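Local atomic coordinates of putative oxidoreductase (Magnetospirillum magnetotacticum, PDB entry 3C1A), a protein that is probably an NAD(P)-dependent oxidoreductase of the GFO/IDH/MocA family, joining a Rossmann-fold domain to a C-terminal beta-sheet domain, with a substrate that is not known. Residues Ser144-Gly156 with Ala214-Asn226. Residues are numbered along the deposited sequence; the frame is centred on the assembly and turned at random. Where two conformers were deposited one is given.
Sequences SIGPILAVRSEAG and AFSTVEAHIRLCN
With CG anti to the backbone N in both (chi1 -170° in E154, -166° in R223), the extended chains of E154 and R223 run side by side off one face of the sheet and meet in a salt bridge. R223 NH1 donates to E154 OE2 at 2.9 Å; the oxygen lies in the guanidinium plane, whereas the donor stands above the carboxylate plane, the two planes being 59° apart. Length suits both residues: E154 OE1 also pairs with R233 and R223 NH2 with D208, so the charges link four neighbouring strands. Strands 148-156 and 218-225 run parallel, V151, S153 and A155 each bonding to the two residues that flank their opposite number (A220, I222 and L224): S153 N donates to H221 O and S153 O accepts R223 N, both at 2.9 Å. H221 ND1 and V151 O share a water. The opposite face takes small or apolar groups: V151 CB meets A220 CB at 4.0 Å. At the N-terminal end of both strands, V218 crosses I148 at about a right angle, V218 CG1 lying 3.9 Å from I148 CG2. A leucine in place of R223 would probably leave E154 OE2 and D208 without their shared cation. In this sheet of the C-terminal domain, alternating acid and base thus probably balance charge on the partly exposed face, while the other is mostly apolar, with V151 and A220 against helix 168-184.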
loop_
_atom_site.group_PDB
_atom_site.type_symbol
_atom_site.label_atom_id
_atom_site.label_comp_id
_atom_site.label_asym_id
_atom_site.label_seq_id
_atom_site.Cartn_x
_atom_site.Cartn_y
_atom_site.Cartn_z
ATOM N N SER A 144 18.789 -16.558 5.283
ATOM C CA SER A 144 18.521 -17.744 6.087
ATOM C C SER A 144 17.785 -18.828 5.311
ATOM O O SER A 144 18.093 -20.009 5.463
ATOM C CB SER A 144 17.698 -17.375 7.319
ATOM O OG SER A 144 18.323 -16.345 8.062
ATOM N N ILE A 145 16.830 -18.439 4.467
ATOM C CA ILE A 145 16.002 -19.416 3.753
ATOM C C ILE A 145 16.571 -19.795 2.375
ATOM O O ILE A 145 16.041 -20.654 1.704
ATOM C CB ILE A 145 14.519 -18.972 3.683
ATOM C CG1 ILE A 145 14.324 -17.696 2.859
ATOM C CG2 ILE A 145 13.971 -18.780 5.120
ATOM C CD1 ILE A 145 12.937 -17.603 2.154
ATOM N N GLY A 146 17.633 -19.133 1.940
ATOM C CA GLY A 146 18.243 -19.456 0.677
ATOM C C GLY A 146 17.440 -19.045 -0.539
ATOM O O GLY A 146 16.379 -18.395 -0.453
ATOM N N PRO A 147 17.903 -19.450 -1.703
ATOM C CA PRO A 147 17.185 -19.042 -2.898
ATOM C C PRO A 147 15.654 -19.303 -2.841
ATOM O O PRO A 147 15.193 -20.387 -2.424
ATOM C CB PRO A 147 17.888 -19.834 -3.991
ATOM C CG PRO A 147 19.283 -20.006 -3.459
ATOM C CD PRO A 147 19.090 -20.263 -2.007
ATOM N N ILE A 148 14.886 -18.296 -3.235
ATOM C CA ILE A 148 13.403 -18.357 -3.233
ATOM C C ILE A 148 12.901 -19.314 -4.291
ATOM O O ILE A 148 13.322 -19.250 -5.458
ATOM C CB ILE A 148 12.771 -16.968 -3.497
ATOM C CG1 ILE A 148 13.236 -16.001 -2.400
ATOM C CG2 ILE A 148 11.204 -17.074 -3.629
ATOM C CD1 ILE A 148 12.899 -14.523 -2.615
ATOM N N LEU A 149 11.986 -20.188 -3.885
ATOM C CA LEU A 149 11.331 -21.155 -4.801
ATOM C C LEU A 149 9.897 -20.776 -5.147
ATOM O O LEU A 149 9.407 -21.071 -6.231
ATOM C CB LEU A 149 11.276 -22.531 -4.153
ATOM C CG LEU A 149 12.593 -23.121 -3.658
ATOM C CD1 LEU A 149 12.353 -24.310 -2.714
ATOM C CD2 LEU A 149 13.383 -23.491 -4.866
ATOM N N ALA A 150 9.227 -20.165 -4.183
ATOM C CA ALA A 150 7.825 -19.815 -4.285
ATOM C C ALA A 150 7.467 -18.751 -3.289
ATOM O O ALA A 150 8.106 -18.626 -2.248
ATOM C CB ALA A 150 6.939 -21.029 -4.056
ATOM N N VAL A 151 6.394 -18.034 -3.628
ATOM C CA VAL A 151 5.804 -17.019 -2.781
ATOM C C VAL A 151 4.290 -17.187 -2.831
ATOM O O VAL A 151 3.704 -17.390 -3.903
ATOM C CB VAL A 151 6.187 -15.631 -3.270
ATOM C CG1 VAL A 151 5.481 -14.592 -2.485
ATOM C CG2 VAL A 151 7.698 -15.432 -3.237
ATOM N N ARG A 152 3.658 -17.113 -1.662
ATOM C CA ARG A 152 2.220 -17.041 -1.659
ATOM C C ARG A 152 1.659 -16.107 -0.609
ATOM O O ARG A 152 2.251 -15.902 0.470
ATOM C CB ARG A 152 1.643 -18.445 -1.497
ATOM C CG ARG A 152 1.307 -18.809 -0.102
ATOM C CD ARG A 152 0.884 -20.264 -0.023
ATOM N NE ARG A 152 -0.507 -20.429 -0.387
ATOM C CZ ARG A 152 -1.156 -21.580 -0.344
ATOM N NH1 ARG A 152 -0.523 -22.723 -0.056
ATOM N NH2 ARG A 152 -2.438 -21.604 -0.669
ATOM N N SER A 153 0.519 -15.506 -0.929
ATOM C CA SER A 153 -0.187 -14.664 0.043
ATOM C C SER A 153 -1.687 -14.885 -0.030
ATOM O O SER A 153 -2.215 -15.376 -1.036
ATOM C CB SER A 153 0.134 -13.185 -0.171
ATOM O OG SER A 153 -0.352 -12.740 -1.433
ATOM N N GLU A 154 -2.341 -14.526 1.069
ATOM C CA GLU A 154 -3.786 -14.589 1.214
ATOM C C GLU A 154 -4.297 -13.404 2.046
ATOM O O GLU A 154 -3.813 -13.137 3.201
ATOM C CB GLU A 154 -4.165 -15.887 1.928
ATOM C CG GLU A 154 -5.635 -16.172 1.925
ATOM C CD GLU A 154 -5.920 -17.503 2.581
ATOM O OE1 GLU A 154 -5.754 -17.616 3.803
ATOM O OE2 GLU A 154 -6.263 -18.443 1.853
ATOM N N ALA A 155 -5.298 -12.729 1.478
ATOM C CA ALA A 155 -6.014 -11.611 2.114
ATOM C C ALA A 155 -7.497 -11.930 2.075
ATOM O O ALA A 155 -8.062 -12.158 1.015
ATOM C CB ALA A 155 -5.769 -10.307 1.386
ATOM N N GLY A 156 -8.140 -11.938 3.234
ATOM C CA GLY A 156 -9.545 -12.283 3.259
ATOM C C GLY A 156 -10.343 -11.399 4.174
ATOM O O GLY A 156 -9.802 -10.816 5.096
ATOM N N ALA A 214 4.724 -14.718 -12.597
ATOM C CA ALA A 214 5.891 -15.579 -12.823
ATOM C C ALA A 214 7.182 -14.783 -12.964
ATOM O O ALA A 214 7.262 -13.775 -13.682
ATOM C CB ALA A 214 5.667 -16.494 -14.065
ATOM N N PHE A 215 8.200 -15.243 -12.256
ATOM C CA PHE A 215 9.521 -14.629 -12.266
ATOM C C PHE A 215 10.512 -15.727 -12.599
ATOM O O PHE A 215 11.040 -16.389 -11.725
ATOM C CB PHE A 215 9.850 -14.073 -10.908
ATOM C CG PHE A 215 8.912 -13.012 -10.453
ATOM C CD1 PHE A 215 7.754 -13.338 -9.762
ATOM C CD2 PHE A 215 9.222 -11.675 -10.661
ATOM C CE1 PHE A 215 6.883 -12.364 -9.331
ATOM C CE2 PHE A 215 8.367 -10.683 -10.213
ATOM C CZ PHE A 215 7.185 -11.035 -9.545
ATOM N N SER A 216 10.734 -15.886 -13.889
ATOM C CA SER A 216 11.417 -17.030 -14.469
ATOM C C SER A 216 10.822 -18.312 -13.907
ATOM O O SER A 216 9.658 -18.625 -14.225
ATOM C CB SER A 216 12.919 -16.894 -14.290
ATOM O OG SER A 216 13.360 -15.766 -15.027
ATOM N N THR A 217 11.564 -19.029 -13.059
ATOM C CA THR A 217 11.088 -20.312 -12.537
ATOM C C THR A 217 10.332 -20.218 -11.191
ATOM O O THR A 217 9.983 -21.254 -10.594
ATOM C CB THR A 217 12.259 -21.294 -12.361
ATOM O OG1 THR A 217 13.156 -20.794 -11.356
ATOM C CG2 THR A 217 12.998 -21.487 -13.694
ATOM N N VAL A 218 10.064 -18.998 -10.722
ATOM C CA VAL A 218 9.497 -18.799 -9.392
ATOM C C VAL A 218 8.134 -18.157 -9.605
ATOM O O VAL A 218 8.042 -17.157 -10.327
ATOM C CB VAL A 218 10.387 -17.855 -8.539
ATOM C CG1 VAL A 218 9.720 -17.490 -7.209
ATOM C CG2 VAL A 218 11.753 -18.451 -8.314
ATOM N N GLU A 219 7.090 -18.726 -9.004
ATOM C CA GLU A 219 5.751 -18.121 -9.072
ATOM C C GLU A 219 5.334 -17.565 -7.743
ATOM O O GLU A 219 5.663 -18.131 -6.699
ATOM C CB GLU A 219 4.701 -19.122 -9.525
ATOM C CG GLU A 219 4.809 -19.457 -10.977
ATOM C CD GLU A 219 3.629 -20.214 -11.485
ATOM O OE1 GLU A 219 2.958 -20.886 -10.673
ATOM O OE2 GLU A 219 3.365 -20.123 -12.705
ATOM N N ALA A 220 4.623 -16.437 -7.812
ATOM C CA ALA A 220 3.960 -15.801 -6.673
ATOM C C ALA A 220 2.490 -15.976 -6.930
ATOM O O ALA A 220 2.011 -15.663 -8.033
ATOM C CB ALA A 220 4.307 -14.311 -6.575
ATOM N N HIS A 221 1.782 -16.558 -5.977
ATOM C CA HIS A 221 0.318 -16.729 -6.034
ATOM C C HIS A 221 -0.321 -15.866 -4.943
ATOM O O HIS A 221 -0.063 -16.017 -3.730
ATOM C CB HIS A 221 -0.128 -18.180 -5.842
ATOM C CG HIS A 221 0.454 -19.141 -6.839
ATOM N ND1 HIS A 221 1.285 -20.175 -6.471
ATOM C CD2 HIS A 221 0.325 -19.231 -8.184
ATOM C CE1 HIS A 221 1.650 -20.854 -7.542
ATOM N NE2 HIS A 221 1.076 -20.307 -8.596
ATOM N N ILE A 222 -1.156 -14.949 -5.385
ATOM C CA ILE A 222 -1.786 -13.984 -4.504
ATOM C C ILE A 222 -3.274 -14.242 -4.467
ATOM O O ILE A 222 -3.955 -13.989 -5.446
ATOM C CB ILE A 222 -1.558 -12.560 -5.037
ATOM C CG1 ILE A 222 -0.063 -12.201 -5.002
ATOM C CG2 ILE A 222 -2.482 -11.518 -4.368
ATOM C CD1 ILE A 222 0.262 -10.864 -5.785
ATOM N N ARG A 223 -3.769 -14.724 -3.341
ATOM C CA ARG A 223 -5.204 -14.994 -3.204
ATOM C C ARG A 223 -5.942 -13.840 -2.489
ATOM O O ARG A 223 -5.537 -13.401 -1.413
ATOM C CB ARG A 223 -5.447 -16.320 -2.493
ATOM C CG ARG A 223 -6.900 -16.824 -2.626
ATOM C CD ARG A 223 -7.287 -17.776 -1.525
ATOM N NE ARG A 223 -8.700 -18.128 -1.614
ATOM C CZ ARG A 223 -9.405 -18.659 -0.614
ATOM N NH1 ARG A 223 -8.845 -18.948 0.560
ATOM N NH2 ARG A 223 -10.692 -18.938 -0.807
ATOM N N LEU A 224 -7.011 -13.371 -3.144
ATOM C CA LEU A 224 -7.939 -12.336 -2.669
ATOM C C LEU A 224 -9.366 -12.914 -2.701
ATOM O O LEU A 224 -9.875 -13.291 -3.783
ATOM C CB LEU A 224 -7.906 -11.095 -3.568
ATOM C CG LEU A 224 -6.554 -10.609 -4.107
ATOM C CD1 LEU A 224 -6.691 -9.537 -5.223
ATOM C CD2 LEU A 224 -5.661 -10.118 -2.946
ATOM N N CYS A 225 -9.981 -12.965 -1.533
ATOM C CA CYS A 225 -11.333 -13.476 -1.331
ATOM C C CYS A 225 -12.124 -12.682 -0.275
ATOM O O CYS A 225 -11.707 -12.576 0.886
ATOM C CB CYS A 225 -11.259 -14.922 -0.956
ATOM S SG CYS A 225 -12.901 -15.606 -0.629
ATOM N N ASN A 226 -13.239 -12.082 -0.707
ATOM C CA ASN A 226 -14.049 -11.213 0.158
ATOM C C ASN A 226 -15.301 -11.916 0.722
ATOM O O ASN A 226 -16.266 -11.253 1.158
ATOM C CB ASN A 226 -14.411 -9.884 -0.516
ATOM C CG ASN A 226 -15.326 -10.042 -1.744
ATOM O OD1 ASN A 226 -15.589 -11.150 -2.187
ATOM N ND2 ASN A 226 -15.797 -8.916 -2.290
HETATM O O HOH W 1 10.565 -22.458 -8.386
HETATM O O HOH W 2 3.161 -20.131 -4.568
HETATM O O HOH W 3 -3.298 -11.979 -0.759
#